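Long-range contacts in DnaJ homolog subfamily C member 3 (Mus musculus, PDB 3IEG), which acts in the unfolded protein response as an HSC70 co-chaperone and inhibitor of the GCN2 kinase, and binds misfolded proteins through the TPR part present here: residues Y136-I140 / C163-E167; R157-A161 / D176-A180; S195-Y199 / H227-V231. Residue numbers count along the deposited sequence, not the author numbering.

Contact 1. Residues Y136-I140 / C163-E167; sequences YTAAI and CFIKE
Segment 136-140 forms the first turn of helix 136-149, while 163-166 is the last turn of helix 154-166 and E167 (phi/psi -85/9) is the first residue to leave it. The backbones come closest at Y136 and C163, CA to CA 5.1 Å, a separation that suits a slim cysteine. C163 (chi1 m) places SG 3.7 Å from A139 CB and at the edge of the Y136 ring, 5.5 Å from its centroid, a sulfur-aromatic contact. This is the joint between consecutive tetratricopeptide repeats: the second helix of TPR 4 packs on the first helix of TPR 5. Y136 (chi1 m, chi2 113°) presents one ring face to the aliphatic part of K166 (m, m, t, t), whose CB lies 3.8 Å from the centroid in a CH-pi contact; F131 also meets this ring. I140, chi1 p, brings CG2 to 3.5 Å from C163 CB and 4.3 Å from F164 CE2. E167 (chi2 p) curls back, OE1 lying 3.4 Å from Y136 CB and OE2 3.4 Å from T137 CG2.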
loop_
_atom_site.group_PDB
_atom_site.type_symbol
_atom_site.label_atom_id
_atom_site.label_comp_id
_atom_site.label_asym_id
_atom_site.label_seq_id
_atom_site.Cartn_x
_atom_site.Cartn_y
_atom_site.Cartn_z
ATOM N N TYR A 136 11.626 2.093 16.880
ATOM C CA TYR A 136 10.997 2.198 15.570
ATOM C C TYR A 136 10.724 3.623 15.158
ATOM O O TYR A 136 10.837 3.950 13.975
ATOM C CB TYR A 136 9.746 1.307 15.482
ATOM C CG TYR A 136 10.091 -0.115 15.828
ATOM C CD1 TYR A 136 9.592 -0.721 16.985
ATOM C CD2 TYR A 136 10.987 -0.836 15.037
ATOM C CE1 TYR A 136 9.955 -2.034 17.321
ATOM C CE2 TYR A 136 11.359 -2.138 15.361
ATOM C CZ TYR A 136 10.840 -2.735 16.497
ATOM O OH TYR A 136 11.221 -4.024 16.794
ATOM N N THR A 137 10.406 4.484 16.124
ATOM C CA THR A 137 10.215 5.904 15.807
ATOM C C THR A 137 11.523 6.608 15.439
ATOM O O THR A 137 11.541 7.455 14.554
ATOM C CB THR A 137 9.503 6.685 16.921
ATOM O OG1 THR A 137 10.159 6.434 18.164
ATOM C CG2 THR A 137 8.048 6.267 17.019
ATOM N N ALA A 138 12.614 6.258 16.106
ATOM C CA ALA A 138 13.915 6.796 15.720
ATOM C C ALA A 138 14.257 6.338 14.310
ATOM O O ALA A 138 14.653 7.145 13.477
ATOM C CB ALA A 138 14.995 6.362 16.694
ATOM N N ALA A 139 14.089 5.043 14.051
ATOM C CA ALA A 139 14.307 4.483 12.726
ATOM C C ALA A 139 13.525 5.215 11.624
ATOM O O ALA A 139 14.123 5.585 10.601
ATOM C CB ALA A 139 14.005 3.004 12.715
ATOM N N ILE A 140 12.221 5.460 11.823
ATOM C CA ILE A 140 11.438 6.121 10.768
ATOM C C ILE A 140 12.061 7.464 10.399
ATOM O O ILE A 140 12.195 7.782 9.210
ATOM C CB ILE A 140 9.886 6.251 11.034
ATOM C CG1 ILE A 140 9.531 7.486 11.872
ATOM C CG2 ILE A 140 9.253 4.954 11.587
ATOM C CD1 ILE A 140 8.780 8.569 11.077
ATOM N N CYS A 163 8.595 -0.743 10.469
ATOM C CA CYS A 163 8.508 0.178 11.598
ATOM C C CYS A 163 7.060 0.530 11.845
ATOM O O CYS A 163 6.595 0.544 12.978
ATOM C CB CYS A 163 9.310 1.450 11.344
ATOM S SG CYS A 163 11.052 1.192 11.431
ATOM N N PHE A 164 6.349 0.792 10.759
ATOM C CA PHE A 164 4.985 1.228 10.851
ATOM C C PHE A 164 4.100 0.133 11.408
ATOM O O PHE A 164 3.236 0.427 12.235
ATOM C CB PHE A 164 4.470 1.733 9.499
ATOM C CG PHE A 164 4.913 3.133 9.164
ATOM C CD1 PHE A 164 5.342 3.451 7.876
ATOM C CD2 PHE A 164 4.900 4.143 10.137
ATOM C CE1 PHE A 164 5.755 4.755 7.566
ATOM C CE2 PHE A 164 5.310 5.437 9.831
ATOM C CZ PHE A 164 5.743 5.743 8.549
ATOM N N ILE A 165 4.301 -1.119 10.990
ATOM C CA ILE A 165 3.478 -2.180 11.567
ATOM C C ILE A 165 3.741 -2.302 13.080
ATOM O O ILE A 165 2.799 -2.378 13.857
ATOM C CB ILE A 165 3.485 -3.577 10.816
ATOM C CG1 ILE A 165 4.122 -4.680 11.655
ATOM C CG2 ILE A 165 4.061 -3.511 9.392
ATOM C CD1 ILE A 165 5.628 -4.865 11.391
ATOM N N LYS A 166 5.009 -2.264 13.484
ATOM C CA LYS A 166 5.381 -2.318 14.901
ATOM C C LYS A 166 4.807 -1.137 15.670
ATOM O O LYS A 166 4.471 -1.250 16.841
ATOM C CB LYS A 166 6.899 -2.308 15.068
ATOM C CG LYS A 166 7.590 -3.574 14.637
ATOM C CD LYS A 166 7.445 -4.670 15.674
ATOM C CE LYS A 166 8.462 -5.747 15.422
ATOM N NZ LYS A 166 8.381 -6.812 16.422
ATOM N N GLU A 167 4.690 -0.002 15.002
ATOM C CA GLU A 167 4.221 1.198 15.656
ATOM C C GLU A 167 2.706 1.236 15.674
ATOM O O GLU A 167 2.111 2.243 16.051
ATOM C CB GLU A 167 4.797 2.426 14.953
ATOM C CG GLU A 167 5.090 3.605 15.867
ATOM C CD GLU A 167 5.983 3.264 17.056
ATOM O OE1 GLU A 167 6.867 2.389 16.950
ATOM O OE2 GLU A 167 5.806 3.890 18.116
#

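Contact 2. Residues R157-A161 / D176-A180; sequences RELRA and DLKAA
A buried aspartate, D176, is held by two arginines from the facing helix. D176 (chi1 m, -90°) points its carboxylate across the interface. Its OD1 lies 2.8 Å from R160 NH1 and 3.5 Å from R157 NE, both salt bridges; the hydrogen bond from R160 NH1 to D176 OD1 is weak, and the place of D176 OD2 is less certain. R160, chi1 t, starts sideways and bends at chi2 and chi3 to bring its guanidinium edge to the acid, while its NH2 forms a second salt bridge with D144 of helix 136-149. R157 runs t, p, t, with CG 3.4 Å from D176 O, and A179 CB lies over its guanidinium face, 3.5 Å from NH2. Both segments are regular helix, antiparallel at 165° (signed -165°), their axes 8.5 Å apart. Such close packing calls for small residues: A161 faces D176 (CA to CA 5.6 Å), and A180 CB lies 3.8 Å from E158 CG. L177 (m, t) starts sideways but brings CG to 3.7 Å from A161 CB and CD2 to 4.1 Å from E158 CG. A161, L177 and A180 occupy small and hydrophobic signature positions of the motif, the antiparallel helix hairpin of a single tetratricopeptide repeat, here TPR 5.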
loop_
_atom_site.group_PDB
_atom_site.type_symbol
_atom_site.label_atom_id
_atom_site.label_comp_id
_atom_site.label_asym_id
_atom_site.label_seq_id
_atom_site.Cartn_x
_atom_site.Cartn_y
_atom_site.Cartn_z
ATOM N N ARG A 157 12.537 1.037 2.095
ATOM C CA ARG A 157 11.096 1.225 2.037
ATOM C C ARG A 157 10.363 0.158 2.845
ATOM O O ARG A 157 9.490 0.465 3.649
ATOM C CB ARG A 157 10.637 1.111 0.588
ATOM C CG ARG A 157 9.323 1.736 0.316
ATOM C CD ARG A 157 9.568 3.157 -0.053
ATOM N NE ARG A 157 8.329 3.905 -0.071
ATOM C CZ ARG A 157 8.176 5.021 -0.755
ATOM N NH1 ARG A 157 9.195 5.481 -1.464
ATOM N NH2 ARG A 157 7.016 5.661 -0.728
ATOM N N GLU A 158 10.709 -1.098 2.606
ATOM C CA GLU A 158 10.096 -2.195 3.330
ATOM C C GLU A 158 10.461 -2.171 4.807
ATOM O O GLU A 158 9.631 -2.521 5.632
ATOM C CB GLU A 158 10.460 -3.537 2.700
ATOM C CG GLU A 158 9.873 -3.730 1.304
ATOM C CD GLU A 158 10.225 -5.077 0.693
ATOM O OE1 GLU A 158 11.378 -5.524 0.845
ATOM O OE2 GLU A 158 9.345 -5.699 0.064
ATOM N N LEU A 159 11.684 -1.750 5.133
ATOM C CA LEU A 159 12.106 -1.610 6.520
ATOM C C LEU A 159 11.309 -0.541 7.263
ATOM O O LEU A 159 10.942 -0.737 8.418
ATOM C CB LEU A 159 13.601 -1.315 6.626
ATOM C CG LEU A 159 14.154 -1.190 8.064
ATOM C CD1 LEU A 159 14.265 -2.550 8.734
ATOM C CD2 LEU A 159 15.496 -0.499 8.071
ATOM N N ARG A 160 11.034 0.576 6.603
ATOM C CA ARG A 160 10.165 1.601 7.167
ATOM C C ARG A 160 8.753 1.055 7.387
ATOM O O ARG A 160 8.095 1.405 8.365
ATOM C CB ARG A 160 10.111 2.838 6.267
ATOM C CG ARG A 160 9.553 4.075 6.955
ATOM C CD ARG A 160 8.638 4.836 6.030
ATOM N NE ARG A 160 9.218 6.070 5.528
ATOM C CZ ARG A 160 8.936 6.620 4.352
ATOM N NH1 ARG A 160 8.099 6.040 3.504
ATOM N NH2 ARG A 160 9.528 7.753 4.010
ATOM N N ALA A 161 8.297 0.198 6.479
ATOM C CA ALA A 161 6.998 -0.432 6.625
ATOM C C ALA A 161 6.956 -1.292 7.894
ATOM O O ALA A 161 5.999 -1.211 8.669
ATOM C CB ALA A 161 6.654 -1.250 5.387
ATOM N N ASP A 176 3.643 1.867 2.146
ATOM C CA ASP A 176 5.063 1.702 1.873
ATOM C C ASP A 176 5.360 0.421 1.128
ATOM O O ASP A 176 6.220 0.401 0.256
ATOM C CB ASP A 176 5.864 1.727 3.165
ATOM C CG ASP A 176 6.318 3.125 3.550
ATOM O OD1 ASP A 176 6.206 4.072 2.725
ATOM O OD2 ASP A 176 6.792 3.266 4.695
ATOM N N LEU A 177 4.643 -0.646 1.470
ATOM C CA LEU A 177 4.812 -1.928 0.797
ATOM C C LEU A 177 4.303 -1.895 -0.634
ATOM O O LEU A 177 4.890 -2.527 -1.511
ATOM C CB LEU A 177 4.151 -3.048 1.584
ATOM C CG LEU A 177 4.814 -3.371 2.919
ATOM C CD1 LEU A 177 3.822 -4.113 3.799
ATOM C CD2 LEU A 177 6.090 -4.163 2.736
ATOM N N LYS A 178 3.229 -1.148 -0.873
ATOM C CA LYS A 178 2.718 -0.974 -2.224
ATOM C C LYS A 178 3.725 -0.201 -3.058
ATOM O O LYS A 178 4.057 -0.618 -4.173
ATOM C CB LYS A 178 1.358 -0.273 -2.238
ATOM C CG LYS A 178 0.181 -1.168 -1.920
ATOM C CD LYS A 178 -1.137 -0.434 -2.177
ATOM C CE LYS A 178 -2.336 -1.369 -2.083
ATOM N NZ LYS A 178 -2.221 -2.527 -3.027
ATOM N N ALA A 179 4.229 0.907 -2.513
ATOM C CA ALA A 179 5.267 1.681 -3.200
ATOM C C ALA A 179 6.465 0.792 -3.541
ATOM O O ALA A 179 6.913 0.771 -4.683
ATOM C CB ALA A 179 5.687 2.875 -2.377
ATOM N N ALA A 180 6.936 0.026 -2.559
ATOM C CA ALA A 180 8.062 -0.893 -2.720
ATOM C C ALA A 180 7.854 -1.930 -3.813
ATOM O O ALA A 180 8.813 -2.338 -4.474
ATOM C CB ALA A 180 8.357 -1.601 -1.403
#

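Contact 3. Residues S195-Y199 / H227-V231; sequences STLYY and HYKQV
Y199 (chi1 t) turns its ring face to the edge of the H227 imidazole in an offset edge-to-face pair, centroids 5.2 Å apart and planes at 80°. H227, also chi1 t, extends toward the partner helix, so the two rings bridge a wide gap: the helical segments run at 30°, with axes 11.8 Å apart and nearest CA atoms 7.8 Å (Y199 to V231) and 8.2 Å (T196 to H227). Small S195 lets the imidazole in, with S195 OG 3.1 Å from H227 NE2; S207 OG of helix 204-217 hydrogen-bonds to the same nitrogen. V231 CG1 lies at the edge of the Y199 ring, 3.3 Å from Y199 CD1. At the far end of the ring, Q230 (t, p) donates from NE2 to Y199 OH, 2.9 Å at 162°, and that hydroxyl also hydrogen-bonds to E264. Tyrosine suits the place, combining a broad apolar face with a polar tip. Neighbouring first helices side by side are characteristic of a tetratricopeptide superhelix; here helix 188-201 of TPR 6 meets long helix 222-246, which continues into TPR 7.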
loop_
_atom_site.group_PDB
_atom_site.type_symbol
_atom_site.label_atom_id
_atom_site.label_comp_id
_atom_site.label_asym_id
_atom_site.label_seq_id
_atom_site.Cartn_x
_atom_site.Cartn_y
_atom_site.Cartn_z
ATOM N N SER A 195 -1.622 -8.392 2.420
ATOM C CA SER A 195 -2.850 -9.191 2.496
ATOM C C SER A 195 -3.153 -9.536 3.936
ATOM O O SER A 195 -4.298 -9.473 4.385
ATOM C CB SER A 195 -2.714 -10.472 1.678
ATOM O OG SER A 195 -3.725 -11.396 2.020
ATOM N N THR A 196 -2.093 -9.900 4.643
ATOM C CA THR A 196 -2.115 -10.135 6.080
ATOM C C THR A 196 -2.570 -8.897 6.852
ATOM O O THR A 196 -3.367 -8.992 7.774
ATOM C CB THR A 196 -0.718 -10.649 6.526
ATOM O OG1 THR A 196 -0.732 -12.078 6.496
ATOM C CG2 THR A 196 -0.308 -10.173 7.925
ATOM N N LEU A 197 -2.068 -7.733 6.466
ATOM C CA LEU A 197 -2.348 -6.527 7.227
ATOM C C LEU A 197 -3.812 -6.121 7.040
ATOM O O LEU A 197 -4.487 -5.710 7.997
ATOM C CB LEU A 197 -1.380 -5.399 6.851
ATOM C CG LEU A 197 0.082 -5.530 7.284
ATOM C CD1 LEU A 197 0.933 -4.455 6.613
ATOM C CD2 LEU A 197 0.233 -5.470 8.795
ATOM N N TYR A 198 -4.298 -6.257 5.810
ATOM C CA TYR A 198 -5.707 -6.067 5.540
ATOM C C TYR A 198 -6.546 -7.020 6.397
ATOM O O TYR A 198 -7.568 -6.616 6.965
ATOM C CB TYR A 198 -6.010 -6.315 4.069
ATOM C CG TYR A 198 -5.748 -5.162 3.134
ATOM C CD1 TYR A 198 -5.131 -5.380 1.906
ATOM C CD2 TYR A 198 -6.135 -3.850 3.457
ATOM C CE1 TYR A 198 -4.902 -4.331 1.025
ATOM C CE2 TYR A 198 -5.895 -2.787 2.577
ATOM C CZ TYR A 198 -5.277 -3.045 1.369
ATOM O OH TYR A 198 -5.041 -2.030 0.476
ATOM N N TYR A 199 -6.107 -8.276 6.484
ATOM C CA TYR A 199 -6.826 -9.288 7.247
ATOM C C TYR A 199 -6.993 -8.823 8.678
ATOM O O TYR A 199 -8.121 -8.693 9.148
ATOM C CB TYR A 199 -6.119 -10.641 7.188
ATOM C CG TYR A 199 -6.925 -11.803 7.742
ATOM C CD1 TYR A 199 -7.858 -12.477 6.946
ATOM C CD2 TYR A 199 -6.744 -12.244 9.050
ATOM C CE1 TYR A 199 -8.587 -13.559 7.437
ATOM C CE2 TYR A 199 -7.465 -13.319 9.556
ATOM C CZ TYR A 199 -8.385 -13.975 8.747
ATOM O OH TYR A 199 -9.104 -15.039 9.249
ATOM N N HIS A 227 -3.164 -19.009 3.593
ATOM C CA HIS A 227 -3.914 -17.833 3.971
ATOM C C HIS A 227 -5.087 -17.606 3.013
ATOM O O HIS A 227 -6.154 -17.202 3.445
ATOM C CB HIS A 227 -3.002 -16.605 4.069
ATOM C CG HIS A 227 -3.747 -15.332 4.295
ATOM N ND1 HIS A 227 -4.526 -15.116 5.411
ATOM C CD2 HIS A 227 -3.876 -14.225 3.527
ATOM C CE1 HIS A 227 -5.089 -13.924 5.328
ATOM N NE2 HIS A 227 -4.709 -13.362 4.195
ATOM N N TYR A 228 -4.883 -17.870 1.725
ATOM C CA TYR A 228 -5.946 -17.844 0.699
ATOM C C TYR A 228 -7.148 -18.682 1.118
ATOM O O TYR A 228 -8.292 -18.228 1.047
ATOM C CB TYR A 228 -5.402 -18.359 -0.643
ATOM C CG TYR A 228 -6.411 -18.536 -1.765
ATOM C CD1 TYR A 228 -7.106 -17.450 -2.281
ATOM C CD2 TYR A 228 -6.632 -19.787 -2.344
ATOM C CE1 TYR A 228 -8.013 -17.603 -3.321
ATOM C CE2 TYR A 228 -7.533 -19.951 -3.390
ATOM C CZ TYR A 228 -8.220 -18.856 -3.866
ATOM O OH TYR A 228 -9.120 -18.986 -4.886
ATOM N N LYS A 229 -6.881 -19.896 1.588
ATOM C CA LYS A 229 -7.948 -20.805 1.989
ATOM C C LYS A 229 -8.745 -20.236 3.150
ATOM O O LYS A 229 -9.969 -20.392 3.196
ATOM C CB LYS A 229 -7.394 -22.193 2.319
ATOM C CG LYS A 229 -6.663 -22.840 1.146
ATOM C CD LYS A 229 -6.538 -24.346 1.292
ATOM C CE LYS A 229 -5.517 -24.764 2.333
ATOM N NZ LYS A 229 -5.217 -26.230 2.211
ATOM N N GLN A 230 -8.049 -19.560 4.063
ATOM C CA GLN A 230 -8.676 -18.929 5.223
ATOM C C GLN A 230 -9.534 -17.721 4.837
ATOM O O GLN A 230 -10.703 -17.669 5.202
ATOM C CB GLN A 230 -7.630 -18.546 6.270
ATOM C CG GLN A 230 -8.162 -17.717 7.431
ATOM C CD GLN A 230 -9.012 -18.517 8.413
ATOM O OE1 GLN A 230 -9.243 -19.712 8.225
ATOM N NE2 GLN A 230 -9.477 -17.858 9.470
ATOM N N VAL A 231 -8.971 -16.762 4.102
ATOM C CA VAL A 231 -9.753 -15.590 3.692
ATOM C C VAL A 231 -10.870 -15.973 2.753
ATOM O O VAL A 231 -11.954 -15.444 2.875
ATOM C CB VAL A 231 -8.940 -14.428 3.007
ATOM C CG1 VAL A 231 -8.885 -13.197 3.889
ATOM C CG2 VAL A 231 -7.564 -14.872 2.518
#

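Overall arrangement
The three contacts sample successive levels of helix packing in the middle of the superhelix. Contacts 1 and 2 share helix 154-166 and have centres about 12 Å apart; they touch where F164 packs against D176 (F164 CE1 to D176 OD2 3.4 Å), next to the hairpin's ion network. Contact 3 lies further along, its centre about 19 Å from that of contact 2 and 23 Å from that of contact 1. L197 links it to both, CD1 being 4.0 Å from L177 CD1 and CD2 4.3 Å from I165 CB. All three lie from TPR 4 onward along the chain, whereas the hydrophobic groove that receives misfolded proteins is formed by the first two repeats.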